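Local atomic coordinates of 361aa long hypothetical D-aminopeptidase (Pyrococcus horikoshii, PDB entry 2DRH), a protein that is of unknown function but belongs to the S58 peptidase family and may act as an aminopeptidase. Residues R18-V32 against A157-G171. Sequence-based numbering, arbitrary orientation.
Sequences RNKITDVKGVKVGHV and AIKRADEDFEEGAVG
Phe165 has a chi1 of 67°, which sets CG between its own backbone N and carbonyl carbon and turns the ring toward Lys20 and Val29. Lys20 runs straight as far as CE and bends only at chi4 (-78°), which brings NZ over the ring. The ring is thus held between two side chains. Val29 CB lies over one face, 3.6 Å from Phe165 CG. Lys20 NZ sits over the opposite face in a cation-pi contact, 4.2 Å from the centroid of the Phe165 ring. Lys20 NZ also donates to Phe165 O and, at 2.6 Å, to the anti lone pair of Glu167 OE2. Lys2 also forms a salt bridge with Glu167, so two lysines share this carboxylate. At the edge of the Phe165 ring, Thr22 OG1 donates to Glu163 O (2.7 Å). His31 NE2 donates to Glu166 O at 2.8 Å, while Val170 CG2 covers one face of the imidazole. Thr53 OG1 is hydrogen-bonded to the other ring nitrogen, ND1, so both His31 nitrogens are engaged. Arg160 NH1 reaches His31 O at 2.8 Å. Gly30 CA packs 3.4 Å from Ala157 O, where the close backbone leaves no room for a side chain. Val29 and Asp162 exchange two backbone hydrogen bonds. They form a single antiparallel hydrogen-bonded bridge, by which the loop after helix 151-160 docks along strand 28-36, an edge strand, within this chain, of a four-stranded mixed sheet.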
loop_
_atom_site.group_PDB
_atom_site.type_symbol
_atom_site.label_atom_id
_atom_site.label_comp_id
_atom_site.label_asym_id
_atom_site.label_seq_id
_atom_site.Cartn_x
_atom_site.Cartn_y
_atom_site.Cartn_z
ATOM N N ARG A 18 12.523 32.027 11.244
ATOM C CA ARG A 18 11.634 31.888 12.394
ATOM C C ARG A 18 11.761 30.505 13.046
ATOM O O ARG A 18 11.327 30.300 14.179
ATOM C CB ARG A 18 10.184 32.111 11.951
ATOM C CG ARG A 18 10.008 33.254 10.950
ATOM C CD ARG A 18 8.579 33.332 10.415
ATOM N NE ARG A 18 7.666 33.987 11.348
ATOM C CZ ARG A 18 7.262 35.249 11.238
ATOM N NH1 ARG A 18 7.682 36.003 10.233
ATOM N NH2 ARG A 18 6.435 35.760 12.138
ATOM N N ASN A 19 12.377 29.572 12.330
ATOM C CA ASN A 19 12.526 28.198 12.802
ATOM C C ASN A 19 11.130 27.646 13.092
ATOM O O ASN A 19 10.860 27.094 14.161
ATOM C CB ASN A 19 13.411 28.123 14.051
ATOM C CG ASN A 19 13.790 26.685 14.406
ATOM O OD1 ASN A 19 13.934 25.835 13.522
ATOM N ND2 ASN A 19 13.965 26.412 15.697
ATOM N N LYS A 20 10.245 27.830 12.115
ATOM C CA LYS A 20 8.865 27.368 12.185
ATOM C C LYS A 20 8.454 26.952 10.780
ATOM O O LYS A 20 9.068 27.373 9.794
ATOM C CB LYS A 20 7.938 28.482 12.670
ATOM C CG LYS A 20 8.083 28.870 14.135
ATOM C CD LYS A 20 7.209 30.087 14.429
ATOM C CE LYS A 20 7.264 30.510 15.892
ATOM N NZ LYS A 20 6.430 29.633 16.774
ATOM N N ILE A 21 7.413 26.132 10.688
ATOM C CA ILE A 21 6.934 25.664 9.393
ATOM C C ILE A 21 6.598 26.821 8.440
ATOM O O ILE A 21 6.673 26.670 7.222
ATOM C CB ILE A 21 5.693 24.759 9.559
ATOM C CG1 ILE A 21 5.359 24.091 8.228
ATOM C CG2 ILE A 21 4.511 25.576 10.079
ATOM C CD1 ILE A 21 4.243 23.058 8.318
ATOM N N THR A 22 6.237 27.973 9.001
ATOM C CA THR A 22 5.889 29.147 8.199
ATOM C C THR A 22 7.097 29.803 7.530
ATOM O O THR A 22 6.960 30.835 6.868
ATOM C CB THR A 22 5.160 30.205 9.036
ATOM O OG1 THR A 22 5.897 30.453 10.237
ATOM C CG2 THR A 22 3.761 29.732 9.389
ATOM N N ASP A 23 8.279 29.224 7.719
ATOM C CA ASP A 23 9.466 29.756 7.065
ATOM C C ASP A 23 9.297 29.385 5.600
ATOM O O ASP A 23 10.004 29.883 4.725
ATOM C CB ASP A 23 10.749 29.143 7.636
ATOM C CG ASP A 23 11.208 29.839 8.902
ATOM O OD1 ASP A 23 11.159 31.084 8.931
ATOM O OD2 ASP A 23 11.626 29.157 9.858
ATOM N N VAL A 24 8.351 28.484 5.346
ATOM C CA VAL A 24 8.028 28.088 3.982
ATOM C C VAL A 24 7.045 29.191 3.596
ATOM O O VAL A 24 5.892 29.190 4.032
ATOM C CB VAL A 24 7.335 26.704 3.936
ATOM C CG1 VAL A 24 6.966 26.346 2.501
ATOM C CG2 VAL A 24 8.264 25.639 4.511
ATOM N N LYS A 25 7.522 30.150 2.809
ATOM C CA LYS A 25 6.716 31.296 2.404
ATOM C C LYS A 25 5.306 30.937 1.949
ATOM O O LYS A 25 5.117 30.087 1.075
ATOM C CB LYS A 25 7.426 32.085 1.295
ATOM C CG LYS A 25 7.464 31.385 -0.054
ATOM C CD LYS A 25 8.525 30.293 -0.099
ATOM C CE LYS A 25 8.305 29.350 -1.274
ATOM N NZ LYS A 25 7.078 28.523 -1.060
ATOM N N GLY A 26 4.321 31.600 2.547
ATOM C CA GLY A 26 2.939 31.349 2.183
ATOM C C GLY A 26 2.204 30.491 3.192
ATOM O O GLY A 26 0.993 30.640 3.370
ATOM N N VAL A 27 2.925 29.586 3.850
ATOM C CA VAL A 27 2.310 28.712 4.848
ATOM C C VAL A 27 1.903 29.538 6.063
ATOM O O VAL A 27 2.637 30.426 6.492
ATOM C CB VAL A 27 3.288 27.582 5.283
ATOM C CG1 VAL A 27 2.692 26.767 6.431
ATOM C CG2 VAL A 27 3.577 26.674 4.098
ATOM N N LYS A 28 0.726 29.249 6.608
ATOM C CA LYS A 28 0.224 29.969 7.772
ATOM C C LYS A 28 -0.414 29.023 8.792
ATOM O O LYS A 28 -0.980 27.994 8.422
ATOM C CB LYS A 28 -0.778 31.029 7.317
ATOM C CG LYS A 28 -0.130 32.130 6.462
ATOM C CD LYS A 28 -1.164 32.997 5.765
ATOM C CE LYS A 28 -2.053 33.724 6.756
ATOM N NZ LYS A 28 -3.222 34.358 6.071
ATOM N N VAL A 29 -0.306 29.382 10.075
ATOM C CA VAL A 29 -0.853 28.573 11.169
ATOM C C VAL A 29 -1.722 29.403 12.115
ATOM O O VAL A 29 -1.325 30.486 12.551
ATOM C CB VAL A 29 0.270 27.920 12.016
ATOM C CG1 VAL A 29 -0.338 27.097 13.137
ATOM C CG2 VAL A 29 1.148 27.041 11.145
ATOM N N GLY A 30 -2.905 28.880 12.428
ATOM C CA GLY A 30 -3.818 29.566 13.326
ATOM C C GLY A 30 -4.320 28.625 14.408
ATOM O O GLY A 30 -4.487 27.430 14.155
ATOM N N HIS A 31 -4.566 29.161 15.603
ATOM C CA HIS A 31 -5.038 28.365 16.739
ATOM C C HIS A 31 -6.313 28.893 17.392
ATOM O O HIS A 31 -6.638 30.075 17.308
ATOM C CB HIS A 31 -4.002 28.334 17.869
ATOM C CG HIS A 31 -2.686 27.730 17.501
ATOM N ND1 HIS A 31 -2.563 26.455 16.996
ATOM C CD2 HIS A 31 -1.424 28.189 17.674
ATOM C CE1 HIS A 31 -1.284 26.150 16.882
ATOM N NE2 HIS A 31 -0.572 27.185 17.288
ATOM N N VAL A 32 -7.002 27.984 18.073
ATOM C CA VAL A 32 -8.190 28.290 18.855
ATOM C C VAL A 32 -8.008 27.375 20.061
ATOM O O VAL A 32 -7.967 26.145 19.921
ATOM C CB VAL A 32 -9.499 27.967 18.106
ATOM C CG1 VAL A 32 -10.683 27.983 19.085
ATOM C CG2 VAL A 32 -9.729 29.006 17.018
ATOM N N ALA A 157 -10.065 29.422 13.507
ATOM C CA ALA A 157 -8.672 28.984 13.446
ATOM C C ALA A 157 -8.087 29.282 12.068
ATOM O O ALA A 157 -6.926 29.679 11.952
ATOM C CB ALA A 157 -8.566 27.485 13.752
ATOM N N ILE A 158 -8.898 29.098 11.027
ATOM C CA ILE A 158 -8.447 29.352 9.665
ATOM C C ILE A 158 -8.222 30.844 9.417
ATOM O O ILE A 158 -7.273 31.227 8.745
ATOM C CB ILE A 158 -9.469 28.818 8.634
ATOM C CG1 ILE A 158 -9.645 27.305 8.819
ATOM C CG2 ILE A 158 -9.001 29.143 7.214
ATOM C CD1 ILE A 158 -10.683 26.687 7.914
ATOM N N LYS A 159 -9.086 31.686 9.970
ATOM C CA LYS A 159 -8.953 33.127 9.779
ATOM C C LYS A 159 -7.895 33.775 10.676
ATOM O O LYS A 159 -7.522 34.931 10.470
ATOM C CB LYS A 159 -10.318 33.798 9.959
ATOM C CG LYS A 159 -11.304 33.397 8.860
ATOM C CD LYS A 159 -12.689 33.994 9.055
ATOM C CE LYS A 159 -13.599 33.630 7.890
ATOM N NZ LYS A 159 -14.977 34.178 8.057
ATOM N N ARG A 160 -7.401 33.025 11.659
ATOM C CA ARG A 160 -6.361 33.522 12.559
ATOM C C ARG A 160 -4.986 33.070 12.060
ATOM O O ARG A 160 -3.956 33.518 12.562
ATOM C CB ARG A 160 -6.540 32.968 13.974
ATOM C CG ARG A 160 -7.692 33.517 14.803
ATOM C CD ARG A 160 -7.654 32.849 16.183
ATOM N NE ARG A 160 -8.657 33.356 17.118
ATOM C CZ ARG A 160 -8.819 32.896 18.357
ATOM N NH1 ARG A 160 -8.046 31.920 18.812
ATOM N NH2 ARG A 160 -9.759 33.404 19.142
ATOM N N ALA A 161 -4.972 32.172 11.080
ATOM C CA ALA A 161 -3.715 31.649 10.557
ATOM C C ALA A 161 -2.780 32.730 10.031
ATOM O O ALA A 161 -3.206 33.628 9.305
ATOM C CB ALA A 161 -3.991 30.631 9.460
ATOM N N ASP A 162 -1.509 32.645 10.411
ATOM C CA ASP A 162 -0.515 33.598 9.937
ATOM C C ASP A 162 0.901 33.073 10.147
ATOM O O ASP A 162 1.095 31.939 10.598
ATOM C CB ASP A 162 -0.694 34.966 10.615
ATOM C CG ASP A 162 -0.166 34.997 12.031
ATOM O OD1 ASP A 162 -0.728 34.291 12.897
ATOM O OD2 ASP A 162 0.817 35.735 12.274
ATOM N N GLU A 163 1.881 33.902 9.802
ATOM C CA GLU A 163 3.299 33.563 9.911
ATOM C C GLU A 163 3.730 33.212 11.331
ATOM O O GLU A 163 4.322 32.161 11.577
ATOM C CB GLU A 163 4.149 34.736 9.412
ATOM C CG GLU A 163 3.926 35.138 7.949
ATOM C CD GLU A 163 2.473 35.438 7.609
ATOM O OE1 GLU A 163 1.808 36.178 8.368
ATOM O OE2 GLU A 163 1.997 34.937 6.566
ATOM N N ASP A 164 3.451 34.115 12.261
ATOM C CA ASP A 164 3.809 33.914 13.655
ATOM C C ASP A 164 2.690 33.094 14.299
ATOM O O ASP A 164 1.509 33.303 14.011
ATOM C CB ASP A 164 3.946 35.278 14.343
ATOM C CG ASP A 164 4.542 35.186 15.743
ATOM O OD1 ASP A 164 5.732 34.817 15.874
ATOM O OD2 ASP A 164 3.814 35.492 16.714
ATOM N N PHE A 165 3.057 32.141 15.144
ATOM C CA PHE A 165 2.056 31.328 15.819
ATOM C C PHE A 165 2.647 30.730 17.079
ATOM O O PHE A 165 3.811 30.343 17.108
ATOM C CB PHE A 165 1.519 30.235 14.883
ATOM C CG PHE A 165 2.529 29.185 14.513
ATOM C CD1 PHE A 165 2.704 28.056 15.310
ATOM C CD2 PHE A 165 3.299 29.320 13.364
ATOM C CE1 PHE A 165 3.632 27.075 14.971
ATOM C CE2 PHE A 165 4.233 28.345 13.009
ATOM C CZ PHE A 165 4.401 27.219 13.814
ATOM N N GLU A 166 1.846 30.687 18.134
ATOM C CA GLU A 166 2.295 30.147 19.407
ATOM C C GLU A 166 2.464 28.634 19.362
ATOM O O GLU A 166 1.823 27.944 18.564
ATOM C CB GLU A 166 1.303 30.515 20.510
ATOM C CG GLU A 166 1.161 32.006 20.736
ATOM C CD GLU A 166 0.281 32.325 21.930
ATOM O OE1 GLU A 166 -0.901 31.916 21.926
ATOM O OE2 GLU A 166 0.773 32.983 22.874
ATOM N N GLU A 167 3.340 28.132 20.226
ATOM C CA GLU A 167 3.607 26.705 20.314
ATOM C C GLU A 167 3.345 26.245 21.742
ATOM O O GLU A 167 3.224 27.067 22.647
ATOM C CB GLU A 167 5.051 26.415 19.890
ATOM C CG GLU A 167 5.286 26.671 18.397
ATOM C CD GLU A 167 6.703 26.383 17.948
ATOM O OE1 GLU A 167 7.267 25.346 18.358
ATOM O OE2 GLU A 167 7.251 27.188 17.164
ATOM N N GLY A 168 3.242 24.935 21.942
ATOM C CA GLY A 168 2.980 24.424 23.277
ATOM C C GLY A 168 1.537 23.982 23.437
ATOM O O GLY A 168 0.949 23.428 22.513
ATOM N N ALA A 169 0.953 24.236 24.603
ATOM C CA ALA A 169 -0.427 23.825 24.854
ATOM C C ALA A 169 -1.430 24.840 24.311
ATOM O O ALA A 169 -2.081 25.560 25.065
ATOM C CB ALA A 169 -0.641 23.612 26.354
ATOM N N VAL A 170 -1.559 24.879 22.991
ATOM C CA VAL A 170 -2.468 25.809 22.340
ATOM C C VAL A 170 -3.137 25.098 21.172
ATOM O O VAL A 170 -2.618 24.099 20.672
ATOM C CB VAL A 170 -1.689 27.057 21.825
ATOM C CG1 VAL A 170 -1.109 27.842 23.013
ATOM C CG2 VAL A 170 -0.557 26.619 20.898
ATOM N N GLY A 171 -4.288 25.603 20.741
ATOM C CA GLY A 171 -4.987 24.975 19.633
ATOM C C GLY A 171 -5.225 23.492 19.876
ATOM O O GLY A 171 -5.689 23.095 20.949
HETATM O O HOH W 1 -1.695 32.246 14.855
#